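Local structure of enoyl-CoA hydratase (Thermus thermophilus, 1WZ8) at residues 149-153 with 154-158; 176-179 with 180-184; 217-220 with 221-225; 226-229 with 230-233. The protein probably catalyses the reversible addition of water to the double bond of enoyl-CoA thioesters, as a hexameric member of the crotonase family. One frame throughout, in Å; residues are numbered along the deposited sequence.

Overall arrangement
Along the chain the four contacts come in numerical order, each within one helix, at a helix end or round a turn. Interactions 1 and 4 are close, centres about 9 Å apart, because Leu-154 of helix 152-155 packs on Phe-232 of helix 229-241. Interaction 3, on helix 211-226, touches both: Tyr-225 meets Leu-154 and Leu-155, and Arg-226 at the start of interaction 4 reaches back to His-219 O. These three are buried and also meet other subunits of the crotonase-family hexamer. Interaction 2, on helix 177-183, touches none of the others; its centre is about 16 Å from that of interaction 1 and 25 Å from that of interaction 4, and it reaches the third subunit.

Interaction 1. Residues 149-153 with 154-158; sequences GDHAV and LLWPL
His-151, at the N-cap of helix 152-155, reaches Trp-156 with the far nitrogen of its ring. Its CB lies 4.2 Å from Leu-155 CD1, and CG sits between the backbone N and the carbonyl carbon (chi1 82°), which holds the ring beside the start of the helix with Ala-152 CB over one face. ND1 donates to Asp-150 OD1 at 2.7 Å, almost in the ring plane, on the syn side but well out of the carboxylate plane. CD2 lies 3.7 Å from Trp-156 NE1 and 4.0 Å from Leu-155 CD1, and CE1 also approaches the indole nitrogen. At the tip, NE2 accepts from Trp-156 NE1 at 3.1 Å; the bond lies near the indole plane but is tilted from the imidazole plane, and the two ring planes stand at 56°. The backbone O of His-151 accepts from Leu-154 N and Leu-155 N, both at 2.9 Å, the second much the straighter. A leucine here would probably leave Trp-156 NE1 and Asp-150 OD1 without their mate and let the indole shift among Leu-124, Ala-165 and Leu-169. With ND1 donating and NE2 accepting, both ring nitrogens are engaged, and the ring's rotation is fixed as it bridges Asp-150 and the buried Trp-156.

Interaction 2. Residues 176-179 with 180-184; sequences TGEE and AERLG
Glu-178 O is gripped by two donors: Arg-182 N at 3.2 Å and a water at 2.7 Å, which also donates to Glu-181 OE2. The same two residues, Glu-178 and Arg-182, meet again through their side chains, which run side by side and point the same way. Each has CG anti to the backbone N (Glu-178 chi1 -170°), and a bend at chi3 of Arg-182 turns its guanidinium toward Glu-178. Arg-182 NH2 then lies 3.6 Å from Glu-178 OE1 in a long salt bridge, and 3.4 Å from Glu-178 CG, the planes of the two groups 33° apart. An alanine in place of Glu-178 would probably leave the guanidinium without this opposite charge and freer to swing into solvent. At the helix start Thr-176 and Glu-179 form a capping box, in which Thr-176 N donates to Glu-179 OE1 at 3.0 Å. Glu-181 sends OE1 to Lys-164 of the third subunit. The short helix 177-183 is thus capped at its start and ended by a Schellman motif at Gly-184, of positive phi, whose N makes only weak bonds, while the distance of the salt bridge on its exposed side suggests a modest electrostatic gain.

Interaction 3. Residues 217-220 with 221-225; sequences TKHA and LNHWY
His-219 and His-223, one turn apart on helix 211-226, bring their NE2 atoms to 3.4 Å of each other. The side chains leave the helix differently: His-219 has CG anti to the backbone N (chi1 -178°), whereas His-223 CG is swung to chi1 -90°, off the usual staggered position beside the backbone N, and the rings converge at their far ends with planes at 71°. Both NE2 atoms bond to Glu-233 OE1 of the fourth subunit, a shared acceptor consistent with their close approach. On another side of the helix Lys-218 is stretched full length, every torsion near 180°. The amide of Asn-222 crosses this chain at an angle, ND2 lying 3.6 Å from both Lys-218 CG and CE. Lys-218 NZ goes on to Asp-127 in a salt bridge and to Pro-100 O, while Asn-222 ND2 donates to Leu-101 O and OD1 accepts from Lys-166 of the third subunit. Thr-217 and Leu-221 lie alongside each other, with CG2 of the first 4.2 Å from CD1 of the second. The helix bends near its end: His-223 N bonds to Ala-220 O at 3.3 Å and weakly to His-219 O, and Trp-224 N donates to Leu-221 O. This is a kinked, buried interface helix, its side chains shared between its own chain and two neighbouring subunits of the crotonase-family hexamer.

Interaction 4. Residues 226-229 with 230-233; sequences RSFL and PHFE
Phe-228, the N-cap residue, gives its O to Phe-232 N at 3.1 Å, in the carbonyl plane, where a type I turn from Arg-226 to Leu-229 leads into helix 229-241; Leu-229 O follows with Glu-233 N at 2.8 Å in an almost straight bond. The main side-chain contact is between Phe-228 and His-231. The phenyl ring turns its edge to the imidazole face, with CD1 above the ring centre and 3.6 Å from His-231 NE2, in a T-shaped pair whose planes stand at 68°. Both residues carry CG anti to the carbonyl carbon (Phe-228 chi1 -67°, His-231 chi1 -61°), which sends the rings out on the same side of the turn. There they meet Trp-224 of the second subunit, which stacks on Phe-228, while His-231 NE2 bonds to Ser-227 OG of that subunit. Leu-229 packs elsewhere: its CD1 meets the ring edge of Phe-232 at CD2, though the placement of this methyl is doubtful. Glu-233 OE2 has a salt bridge to Arg-94, while OE1 faces the fourth subunit. The first turn of the helix therefore joins an aromatic cluster at one subunit boundary to a charged group at another. His-231 ND1 is buried with no partner in the model, which is likely to carry a polar cost, whereas NE2 of the same ring is satisfied across the boundary.

Interaction 1. Residues 149-153 with 154-158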
ATOM      1  N   GLY A 149      -1.236  12.392  17.714  1.00 11.17           N
ATOM      2  CA  GLY A 149      -0.947  12.564  16.303  1.00 11.71           C
ATOM      3  C   GLY A 149       0.355  13.205  15.873  1.00 11.57           C
ATOM      4  O   GLY A 149       0.517  13.488  14.686  1.00 11.04           O
ATOM      5  N   ASP A 150       1.300  13.415  16.786  1.00 12.61           N
ATOM      6  CA  ASP A 150       2.542  14.058  16.373  1.00 12.50           C
ATOM      7  C   ASP A 150       3.702  13.141  15.988  1.00 11.41           C
ATOM      8  O   ASP A 150       4.793  13.622  15.681  1.00 11.72           O
ATOM      9  CB  ASP A 150       3.002  15.087  17.421  1.00 13.42           C
ATOM     10  CG  ASP A 150       3.438  14.461  18.728  1.00 15.05           C
ATOM     11  OD1 ASP A 150       3.520  13.222  18.817  1.00 13.98           O
ATOM     12  OD2 ASP A 150       3.710  15.229  19.677  1.00 18.23           O
ATOM     13  N   HIS A 151       3.468  11.832  15.987  1.00 12.52           N
ATOM     14  CA  HIS A 151       4.507  10.880  15.595  1.00 10.99           C
ATOM     15  C   HIS A 151       4.114   9.423  15.819  1.00 12.02           C
ATOM     16  O   HIS A 151       4.473   8.549  15.029  1.00 12.92           O
ATOM     17  CB  HIS A 151       5.815  11.134  16.366  1.00 10.45           C
ATOM     18  CG  HIS A 151       5.830  10.527  17.736  1.00 10.30           C
ATOM     19  ND1 HIS A 151       5.195  11.105  18.814  1.00 13.49           N
ATOM     20  CD2 HIS A 151       6.335   9.353  18.183  1.00 12.82           C
ATOM     21  CE1 HIS A 151       5.305  10.311  19.865  1.00 13.10           C
ATOM     22  NE2 HIS A 151       5.991   9.240  19.508  1.00 10.85           N
ATOM     23  N   ALA A 152       3.376   9.172  16.896  1.00 11.76           N
ATOM     24  CA  ALA A 152       2.990   7.823  17.278  1.00 11.55           C
ATOM     25  C   ALA A 152       2.402   6.937  16.196  1.00 10.89           C
ATOM     26  O   ALA A 152       2.797   5.785  16.057  1.00 10.34           O
ATOM     27  CB  ALA A 152       2.041   7.875  18.466  1.00 12.85           C
ATOM     28  N   VAL A 153       1.454   7.457  15.432  1.00  9.29           N
ATOM     29  CA  VAL A 153       0.845   6.632  14.410  1.00 10.41           C
ATOM     30  C   VAL A 153       1.797   6.316  13.261  1.00 10.81           C
ATOM     31  O   VAL A 153       1.606   5.328  12.560  1.00 13.03           O
ATOM     32  CB  VAL A 153      -0.463   7.268  13.909  1.00  8.05           C
ATOM     33  CG1 VAL A 153      -1.079   6.429  12.797  1.00  7.01           C
ATOM     34  CG2 VAL A 153      -1.440   7.364  15.079  1.00  9.18           C
ATOM     35  N   LEU A 154       2.834   7.129  13.077  1.00 11.37           N
ATOM     36  CA  LEU A 154       3.798   6.848  12.011  1.00 12.62           C
ATOM     37  C   LEU A 154       4.872   5.864  12.473  1.00 13.01           C
ATOM     38  O   LEU A 154       5.226   4.914  11.761  1.00 10.46           O
ATOM     39  CB  LEU A 154       4.504   8.131  11.552  1.00 13.76           C
ATOM     40  CG  LEU A 154       5.543   7.913  10.440  1.00 14.17           C
ATOM     41  CD1 LEU A 154       4.814   7.598   9.144  1.00 13.70           C
ATOM     42  CD2 LEU A 154       6.419   9.146  10.263  1.00 16.13           C
ATOM     43  N   LEU A 155       5.373   6.090  13.682  1.00 11.77           N
ATOM     44  CA  LEU A 155       6.470   5.301  14.217  1.00  8.44           C
ATOM     45  C   LEU A 155       6.225   4.079  15.102  1.00  9.49           C
ATOM     46  O   LEU A 155       6.836   3.033  14.877  1.00 10.65           O
ATOM     47  CB  LEU A 155       7.433   6.249  14.949  1.00  8.76           C
ATOM     48  CG  LEU A 155       7.827   7.544  14.213  1.00  9.30           C
ATOM     49  CD1 LEU A 155       8.726   8.401  15.102  1.00  7.28           C
ATOM     50  CD2 LEU A 155       8.532   7.206  12.909  1.00  9.95           C
ATOM     51  N   TRP A 156       5.344   4.184  16.096  1.00 10.57           N
ATOM     52  CA  TRP A 156       5.137   3.066  17.025  1.00  9.29           C
ATOM     53  C   TRP A 156       4.795   1.663  16.513  1.00  9.44           C
ATOM     54  O   TRP A 156       5.392   0.684  16.963  1.00  8.54           O
ATOM     55  CB  TRP A 156       4.118   3.455  18.106  1.00 11.47           C
ATOM     56  CG  TRP A 156       4.670   4.402  19.133  1.00 10.16           C
ATOM     57  CD1 TRP A 156       5.195   5.645  18.906  1.00 12.32           C
ATOM     58  CD2 TRP A 156       4.730   4.193  20.550  1.00 10.38           C
ATOM     59  NE1 TRP A 156       5.576   6.220  20.097  1.00 11.26           N
ATOM     60  CE2 TRP A 156       5.302   5.353  21.120  1.00 10.72           C
ATOM     61  CE3 TRP A 156       4.357   3.139  21.393  1.00 10.97           C
ATOM     62  CZ2 TRP A 156       5.509   5.487  22.499  1.00 11.08           C
ATOM     63  CZ3 TRP A 156       4.565   3.274  22.766  1.00 12.71           C
ATOM     64  CH2 TRP A 156       5.136   4.442  23.300  1.00 10.58           C
ATOM     65  N   PRO A 157       3.842   1.534  15.578  1.00  9.13           N
ATOM     66  CA  PRO A 157       3.537   0.174  15.116  1.00  8.92           C
ATOM     67  C   PRO A 157       4.740  -0.618  14.616  1.00 10.67           C
ATOM     68  O   PRO A 157       4.865  -1.812  14.910  1.00  9.90           O
ATOM     69  CB  PRO A 157       2.499   0.407  14.020  1.00  9.22           C
ATOM     70  CG  PRO A 157       1.776   1.634  14.516  1.00  7.75           C
ATOM     71  CD  PRO A 157       2.930   2.514  14.961  1.00  8.64           C
ATOM     72  N   LEU A 158       5.612   0.036  13.852  1.00  9.72           N
ATOM     73  CA  LEU A 158       6.791  -0.633  13.308  1.00 10.64           C
ATOM     74  C   LEU A 158       7.954  -0.694  14.286  1.00 11.33           C
ATOM     75  O   LEU A 158       9.023  -1.203  13.955  1.00 11.21           O
ATOM     76  CB  LEU A 158       7.252   0.041  12.014  1.00 11.42           C
ATOM     77  CG  LEU A 158       6.421  -0.231  10.759  1.00 12.88           C
ATOM     78  CD1 LEU A 158       7.050   0.486   9.568  1.00 13.31           C
ATOM     79  CD2 LEU A 158       6.349  -1.734  10.499  1.00 16.45           C
TER

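Interaction 2. Residues 176-179 with 180-184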
ATOM      1  N   THR A 176       9.974   3.237  30.882  1.00 11.82           N
ATOM      2  CA  THR A 176      11.297   3.602  31.356  1.00 11.71           C
ATOM      3  C   THR A 176      12.183   3.299  30.146  1.00 11.97           C
ATOM      4  O   THR A 176      11.783   2.534  29.268  1.00 12.97           O
ATOM      5  CB  THR A 176      11.760   2.715  32.530  1.00 11.04           C
ATOM      6  OG1 THR A 176      11.866   1.363  32.081  1.00 11.74           O
ATOM      7  CG2 THR A 176      10.764   2.774  33.695  1.00  8.75           C
ATOM      8  N   GLY A 177      13.367   3.898  30.082  1.00 11.33           N
ATOM      9  CA  GLY A 177      14.247   3.624  28.958  1.00 12.37           C
ATOM     10  C   GLY A 177      14.522   2.136  28.836  1.00 12.81           C
ATOM     11  O   GLY A 177      14.556   1.582  27.738  1.00 13.06           O
ATOM     12  N   GLU A 178      14.708   1.483  29.979  1.00 14.01           N
ATOM     13  CA  GLU A 178      14.981   0.051  30.017  1.00 14.55           C
ATOM     14  C   GLU A 178      13.841  -0.746  29.394  1.00 13.13           C
ATOM     15  O   GLU A 178      14.071  -1.655  28.595  1.00 12.73           O
ATOM     16  CB  GLU A 178      15.186  -0.402  31.458  1.00 18.37           C
ATOM     17  CG  GLU A 178      15.703  -1.817  31.586  1.00 23.27           C
ATOM     18  CD  GLU A 178      15.746  -2.274  33.028  1.00 27.78           C
ATOM     19  OE1 GLU A 178      14.663  -2.436  33.625  1.00 31.89           O
ATOM     20  OE2 GLU A 178      16.858  -2.462  33.565  1.00 30.43           O
ATOM     21  N   GLU A 179      12.613  -0.419  29.772  1.00 12.28           N
ATOM     22  CA  GLU A 179      11.451  -1.105  29.214  1.00 12.54           C
ATOM     23  C   GLU A 179      11.340  -0.790  27.722  1.00 11.00           C
ATOM     24  O   GLU A 179      11.038  -1.665  26.919  1.00 10.44           O
ATOM     25  CB  GLU A 179      10.167  -0.661  29.933  1.00 12.69           C
ATOM     26  CG  GLU A 179      10.220  -0.837  31.447  1.00 19.13           C
ATOM     27  CD  GLU A 179       8.970  -0.342  32.152  1.00 23.51           C
ATOM     28  OE1 GLU A 179       8.525   0.791  31.864  1.00 21.80           O
ATOM     29  OE2 GLU A 179       8.439  -1.084  33.004  1.00 28.03           O
ATOM     30  N   ALA A 180      11.593   0.458  27.348  1.00 12.65           N
ATOM     31  CA  ALA A 180      11.495   0.843  25.943  1.00 13.35           C
ATOM     32  C   ALA A 180      12.442   0.043  25.050  1.00 13.36           C
ATOM     33  O   ALA A 180      12.072  -0.338  23.938  1.00 14.34           O
ATOM     34  CB  ALA A 180      11.748   2.341  25.787  1.00 12.77           C
ATOM     35  N   GLU A 181      13.660  -0.220  25.523  1.00 10.76           N
ATOM     36  CA  GLU A 181      14.615  -0.994  24.727  1.00 11.68           C
ATOM     37  C   GLU A 181      14.154  -2.447  24.600  1.00 11.78           C
ATOM     38  O   GLU A 181      14.275  -3.067  23.537  1.00  9.72           O
ATOM     39  CB  GLU A 181      16.013  -0.944  25.365  1.00 14.14           C
ATOM     40  CG  GLU A 181      17.109  -1.637  24.539  1.00 14.88           C
ATOM     41  CD  GLU A 181      17.167  -3.143  24.750  1.00 19.72           C
ATOM     42  OE1 GLU A 181      17.658  -3.855  23.843  1.00 19.66           O
ATOM     43  OE2 GLU A 181      16.744  -3.620  25.823  1.00 18.74           O
ATOM     44  N   ARG A 182      13.612  -2.982  25.689  1.00 12.86           N
ATOM     45  CA  ARG A 182      13.127  -4.360  25.712  1.00 13.58           C
ATOM     46  C   ARG A 182      11.983  -4.545  24.715  1.00 12.93           C
ATOM     47  O   ARG A 182      11.862  -5.599  24.086  1.00 13.55           O
ATOM     48  CB  ARG A 182      12.662  -4.712  27.128  1.00 18.29           C
ATOM     49  CG  ARG A 182      12.421  -6.190  27.386  1.00 24.11           C
ATOM     50  CD  ARG A 182      12.384  -6.426  28.888  1.00 31.03           C
ATOM     51  NE  ARG A 182      13.548  -5.813  29.522  1.00 35.75           N
ATOM     52  CZ  ARG A 182      13.738  -5.719  30.835  1.00 37.57           C
ATOM     53  NH1 ARG A 182      12.834  -6.203  31.679  1.00 38.68           N
ATOM     54  NH2 ARG A 182      14.836  -5.138  31.304  1.00 38.22           N
ATOM     55  N   LEU A 183      11.152  -3.516  24.572  1.00 11.50           N
ATOM     56  CA  LEU A 183      10.025  -3.562  23.641  1.00 11.44           C
ATOM     57  C   LEU A 183      10.464  -3.333  22.199  1.00 11.75           C
ATOM     58  O   LEU A 183       9.757  -3.713  21.266  1.00 12.23           O
ATOM     59  CB  LEU A 183       8.977  -2.501  24.002  1.00 12.43           C
ATOM     60  CG  LEU A 183       8.214  -2.607  25.325  1.00 12.63           C
ATOM     61  CD1 LEU A 183       7.210  -1.458  25.421  1.00 14.64           C
ATOM     62  CD2 LEU A 183       7.489  -3.952  25.399  1.00 12.38           C
ATOM     63  N   GLY A 184      11.617  -2.697  22.020  1.00 11.38           N
ATOM     64  CA  GLY A 184      12.111  -2.422  20.677  1.00 10.66           C
ATOM     65  C   GLY A 184      11.822  -1.002  20.213  1.00 11.39           C
ATOM     66  O   GLY A 184      11.996  -0.674  19.039  1.00  9.81           O
TER
HETATM   67  O   HOH W   1      16.367  -3.078  28.454  1.00 20.19           O

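Interaction 3. Residues 217-220 with 221-225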
ATOM      1  N   THR A 217      21.025   3.095   2.562  1.00  9.50           N
ATOM      2  CA  THR A 217      20.398   2.117   3.442  1.00  8.01           C
ATOM      3  C   THR A 217      19.317   2.799   4.280  1.00  8.64           C
ATOM      4  O   THR A 217      18.216   2.263   4.445  1.00  7.93           O
ATOM      5  CB  THR A 217      21.437   1.447   4.376  1.00  8.44           C
ATOM      6  OG1 THR A 217      22.442   0.803   3.583  1.00  9.82           O
ATOM      7  CG2 THR A 217      20.771   0.402   5.255  1.00  9.13           C
ATOM      8  N   LYS A 218      19.636   3.974   4.818  1.00  7.36           N
ATOM      9  CA  LYS A 218      18.673   4.718   5.618  1.00  8.06           C
ATOM     10  C   LYS A 218      17.472   5.065   4.755  1.00  9.75           C
ATOM     11  O   LYS A 218      16.328   4.866   5.157  1.00 10.75           O
ATOM     12  CB  LYS A 218      19.285   6.014   6.168  1.00  6.66           C
ATOM     13  CG  LYS A 218      18.238   7.004   6.684  1.00  6.67           C
ATOM     14  CD  LYS A 218      18.857   8.219   7.352  1.00  8.67           C
ATOM     15  CE  LYS A 218      17.774   9.208   7.773  1.00  8.41           C
ATOM     16  NZ  LYS A 218      18.298  10.300   8.624  1.00 10.98           N
ATOM     17  N   HIS A 219      17.744   5.578   3.563  1.00  9.19           N
ATOM     18  CA  HIS A 219      16.682   5.973   2.647  1.00  9.26           C
ATOM     19  C   HIS A 219      15.746   4.820   2.313  1.00  8.24           C
ATOM     20  O   HIS A 219      14.529   4.967   2.369  1.00  6.72           O
ATOM     21  CB  HIS A 219      17.280   6.529   1.353  1.00  8.87           C
ATOM     22  CG  HIS A 219      16.251   6.998   0.373  1.00  9.92           C
ATOM     23  ND1 HIS A 219      15.509   8.142   0.567  1.00 11.81           N
ATOM     24  CD2 HIS A 219      15.820   6.462  -0.792  1.00 10.97           C
ATOM     25  CE1 HIS A 219      14.665   8.292  -0.439  1.00 11.38           C
ATOM     26  NE2 HIS A 219      14.834   7.287  -1.277  1.00 12.21           N
ATOM     27  N   ALA A 220      16.321   3.676   1.957  1.00  8.19           N
ATOM     28  CA  ALA A 220      15.527   2.508   1.603  1.00  8.44           C
ATOM     29  C   ALA A 220      14.694   2.011   2.781  1.00  8.87           C
ATOM     30  O   ALA A 220      13.522   1.677   2.616  1.00  9.06           O
ATOM     31  CB  ALA A 220      16.435   1.395   1.089  1.00  9.24           C
ATOM     32  N   LEU A 221      15.291   1.952   3.969  1.00  7.91           N
ATOM     33  CA  LEU A 221      14.544   1.507   5.141  1.00  7.33           C
ATOM     34  C   LEU A 221      13.406   2.472   5.459  1.00  8.32           C
ATOM     35  O   LEU A 221      12.300   2.044   5.798  1.00  6.99           O
ATOM     36  CB  LEU A 221      15.460   1.396   6.367  1.00  7.44           C
ATOM     37  CG  LEU A 221      16.436   0.219   6.471  1.00  9.33           C
ATOM     38  CD1 LEU A 221      17.366   0.454   7.654  1.00  9.86           C
ATOM     39  CD2 LEU A 221      15.678  -1.091   6.654  1.00  9.36           C
ATOM     40  N   ASN A 222      13.668   3.771   5.338  1.00  8.53           N
ATOM     41  CA  ASN A 222      12.645   4.759   5.661  1.00  8.22           C
ATOM     42  C   ASN A 222      11.415   4.734   4.763  1.00  8.36           C
ATOM     43  O   ASN A 222      10.393   5.328   5.097  1.00  6.32           O
ATOM     44  CB  ASN A 222      13.258   6.162   5.734  1.00  9.58           C
ATOM     45  CG  ASN A 222      13.951   6.411   7.061  1.00 12.36           C
ATOM     46  OD1 ASN A 222      13.806   5.628   7.998  1.00 11.92           O
ATOM     47  ND2 ASN A 222      14.693   7.508   7.153  1.00 16.85           N
ATOM     48  N   HIS A 223      11.497   4.043   3.630  1.00  8.86           N
ATOM     49  CA  HIS A 223      10.334   3.935   2.762  1.00  8.45           C
ATOM     50  C   HIS A 223       9.253   3.133   3.492  1.00  9.49           C
ATOM     51  O   HIS A 223       8.080   3.171   3.112  1.00  8.56           O
ATOM     52  CB  HIS A 223      10.684   3.249   1.435  1.00 10.95           C
ATOM     53  CG  HIS A 223      11.113   4.199   0.359  1.00 12.43           C
ATOM     54  ND1 HIS A 223      10.379   5.315   0.018  1.00 16.22           N
ATOM     55  CD2 HIS A 223      12.182   4.182  -0.471  1.00 15.92           C
ATOM     56  CE1 HIS A 223      10.978   5.945  -0.978  1.00 15.34           C
ATOM     57  NE2 HIS A 223      12.073   5.278  -1.294  1.00 12.48           N
ATOM     58  N   TRP A 224       9.641   2.391   4.528  1.00  6.15           N
ATOM     59  CA  TRP A 224       8.646   1.644   5.286  1.00  9.15           C
ATOM     60  C   TRP A 224       7.754   2.652   5.996  1.00  9.61           C
ATOM     61  O   TRP A 224       6.540   2.486   6.057  1.00 11.87           O
ATOM     62  CB  TRP A 224       9.293   0.715   6.314  1.00  9.47           C
ATOM     63  CG  TRP A 224       9.755  -0.583   5.731  1.00  9.78           C
ATOM     64  CD1 TRP A 224      10.906  -0.805   5.029  1.00  9.65           C
ATOM     65  CD2 TRP A 224       9.060  -1.834   5.769  1.00 10.34           C
ATOM     66  NE1 TRP A 224      10.970  -2.116   4.629  1.00  9.35           N
ATOM     67  CE2 TRP A 224       9.851  -2.772   5.068  1.00 11.36           C
ATOM     68  CE3 TRP A 224       7.845  -2.256   6.327  1.00 12.01           C
ATOM     69  CZ2 TRP A 224       9.466  -4.107   4.908  1.00 11.46           C
ATOM     70  CZ3 TRP A 224       7.461  -3.590   6.169  1.00 13.61           C
ATOM     71  CH2 TRP A 224       8.273  -4.497   5.464  1.00 11.07           C
ATOM     72  N   TYR A 225       8.360   3.706   6.530  1.00  8.44           N
ATOM     73  CA  TYR A 225       7.589   4.738   7.206  1.00  8.11           C
ATOM     74  C   TYR A 225       6.830   5.587   6.184  1.00  9.04           C
ATOM     75  O   TYR A 225       5.664   5.908   6.384  1.00  8.64           O
ATOM     76  CB  TYR A 225       8.502   5.656   8.022  1.00  8.09           C
ATOM     77  CG  TYR A 225       9.069   5.048   9.284  1.00 10.54           C
ATOM     78  CD1 TYR A 225       8.248   4.378  10.191  1.00 11.21           C
ATOM     79  CD2 TYR A 225      10.422   5.202   9.607  1.00 11.82           C
ATOM     80  CE1 TYR A 225       8.754   3.882  11.391  1.00 11.23           C
ATOM     81  CE2 TYR A 225      10.936   4.712  10.802  1.00 13.38           C
ATOM     82  CZ  TYR A 225      10.098   4.057  11.689  1.00 13.38           C
ATOM     83  OH  TYR A 225      10.593   3.606  12.887  1.00 13.91           O
TER

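Interaction 4. Residues 226-229 with 230-233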
ATOM      1  N   ARG A 226       7.495   5.940   5.092  1.00  9.19           N
ATOM      2  CA  ARG A 226       6.879   6.773   4.071  1.00 12.18           C
ATOM      3  C   ARG A 226       5.598   6.168   3.508  1.00 12.90           C
ATOM      4  O   ARG A 226       4.676   6.898   3.150  1.00 13.54           O
ATOM      5  CB  ARG A 226       7.866   7.056   2.936  1.00 12.12           C
ATOM      6  CG  ARG A 226       9.120   7.807   3.380  1.00 16.17           C
ATOM      7  CD  ARG A 226       9.919   8.325   2.184  1.00 16.36           C
ATOM      8  NE  ARG A 226      11.189   8.922   2.595  1.00 17.16           N
ATOM      9  CZ  ARG A 226      12.354   8.284   2.578  1.00 18.27           C
ATOM     10  NH1 ARG A 226      12.420   7.026   2.159  1.00 13.34           N
ATOM     11  NH2 ARG A 226      13.456   8.900   2.991  1.00 18.07           N
ATOM     12  N   SER A 227       5.533   4.842   3.438  1.00 11.93           N
ATOM     13  CA  SER A 227       4.344   4.173   2.920  1.00 11.66           C
ATOM     14  C   SER A 227       3.118   4.407   3.807  1.00 12.59           C
ATOM     15  O   SER A 227       1.987   4.185   3.382  1.00 12.80           O
ATOM     16  CB  SER A 227       4.601   2.667   2.788  1.00 11.03           C
ATOM     17  OG  SER A 227       5.567   2.394   1.790  1.00 11.18           O
ATOM     18  N   PHE A 228       3.349   4.864   5.036  1.00 11.20           N
ATOM     19  CA  PHE A 228       2.266   5.110   5.984  1.00 11.35           C
ATOM     20  C   PHE A 228       2.134   6.581   6.353  1.00 11.55           C
ATOM     21  O   PHE A 228       1.594   6.920   7.404  1.00  8.83           O
ATOM     22  CB  PHE A 228       2.486   4.277   7.248  1.00 11.98           C
ATOM     23  CG  PHE A 228       2.350   2.795   7.021  1.00 12.21           C
ATOM     24  CD1 PHE A 228       1.105   2.181   7.110  1.00 11.37           C
ATOM     25  CD2 PHE A 228       3.457   2.025   6.665  1.00 15.07           C
ATOM     26  CE1 PHE A 228       0.957   0.824   6.859  1.00 14.47           C
ATOM     27  CE2 PHE A 228       3.319   0.656   6.411  1.00 14.96           C
ATOM     28  CZ  PHE A 228       2.068   0.056   6.503  1.00 15.11           C
ATOM     29  N   LEU A 229       2.624   7.454   5.482  1.00 13.13           N
ATOM     30  CA  LEU A 229       2.542   8.881   5.737  1.00 13.67           C
ATOM     31  C   LEU A 229       1.088   9.342   5.845  1.00 11.51           C
ATOM     32  O   LEU A 229       0.756  10.159   6.711  1.00  9.05           O
ATOM     33  CB  LEU A 229       3.263   9.668   4.644  1.00 17.62           C
ATOM     34  CG  LEU A 229       4.303  10.649   5.184  1.00 22.95           C
ATOM     35  CD1 LEU A 229       3.618  11.654   6.102  1.00 23.95           C
ATOM     36  CD2 LEU A 229       5.391   9.900   5.934  1.00 21.19           C
ATOM     37  N   PRO A 230       0.201   8.844   4.960  1.00 10.61           N
ATOM     38  CA  PRO A 230      -1.192   9.283   5.075  1.00 10.53           C
ATOM     39  C   PRO A 230      -1.745   8.933   6.460  1.00 10.90           C
ATOM     40  O   PRO A 230      -2.468   9.722   7.072  1.00 10.51           O
ATOM     41  CB  PRO A 230      -1.883   8.515   3.951  1.00 13.38           C
ATOM     42  CG  PRO A 230      -0.806   8.437   2.906  1.00 12.08           C
ATOM     43  CD  PRO A 230       0.401   8.057   3.727  1.00 11.84           C
ATOM     44  N   HIS A 231      -1.395   7.744   6.948  1.00  9.03           N
ATOM     45  CA  HIS A 231      -1.841   7.295   8.263  1.00  8.77           C
ATOM     46  C   HIS A 231      -1.385   8.296   9.321  1.00  8.90           C
ATOM     47  O   HIS A 231      -2.141   8.666  10.220  1.00  8.91           O
ATOM     48  CB  HIS A 231      -1.236   5.928   8.597  1.00  9.96           C
ATOM     49  CG  HIS A 231      -1.630   4.836   7.649  1.00  9.88           C
ATOM     50  ND1 HIS A 231      -1.385   4.900   6.295  1.00  9.97           N
ATOM     51  CD2 HIS A 231      -2.223   3.638   7.868  1.00  9.67           C
ATOM     52  CE1 HIS A 231      -1.809   3.788   5.719  1.00  9.01           C
ATOM     53  NE2 HIS A 231      -2.322   3.005   6.652  1.00  9.69           N
ATOM     54  N   PHE A 232      -0.134   8.723   9.207  1.00  9.41           N
ATOM     55  CA  PHE A 232       0.445   9.673  10.151  1.00  9.58           C
ATOM     56  C   PHE A 232      -0.229  11.039  10.061  1.00  8.38           C
ATOM     57  O   PHE A 232      -0.697  11.577  11.061  1.00 10.46           O
ATOM     58  CB  PHE A 232       1.949   9.811   9.891  1.00 10.66           C
ATOM     59  CG  PHE A 232       2.591  10.973  10.599  1.00 11.05           C
ATOM     60  CD1 PHE A 232       2.360  11.199  11.951  1.00 11.96           C
ATOM     61  CD2 PHE A 232       3.437  11.836   9.909  1.00 11.81           C
ATOM     62  CE1 PHE A 232       2.966  12.270  12.611  1.00 12.78           C
ATOM     63  CE2 PHE A 232       4.049  12.910  10.561  1.00 15.66           C
ATOM     64  CZ  PHE A 232       3.810  13.125  11.917  1.00 15.13           C
ATOM     65  N   GLU A 233      -0.286  11.594   8.859  1.00  8.64           N
ATOM     66  CA  GLU A 233      -0.894  12.906   8.685  1.00  8.37           C
ATOM     67  C   GLU A 233      -2.359  12.951   9.092  1.00  8.56           C
ATOM     68  O   GLU A 233      -2.841  13.976   9.580  1.00 10.55           O
ATOM     69  CB  GLU A 233      -0.694  13.374   7.246  1.00 10.17           C
ATOM     70  CG  GLU A 233       0.756  13.765   6.987  1.00 13.27           C
ATOM     71  CD  GLU A 233       1.041  14.063   5.538  1.00 14.83           C
ATOM     72  OE1 GLU A 233       0.090  14.402   4.806  1.00 15.66           O
ATOM     73  OE2 GLU A 233       2.222  13.971   5.139  1.00 18.20           O
TER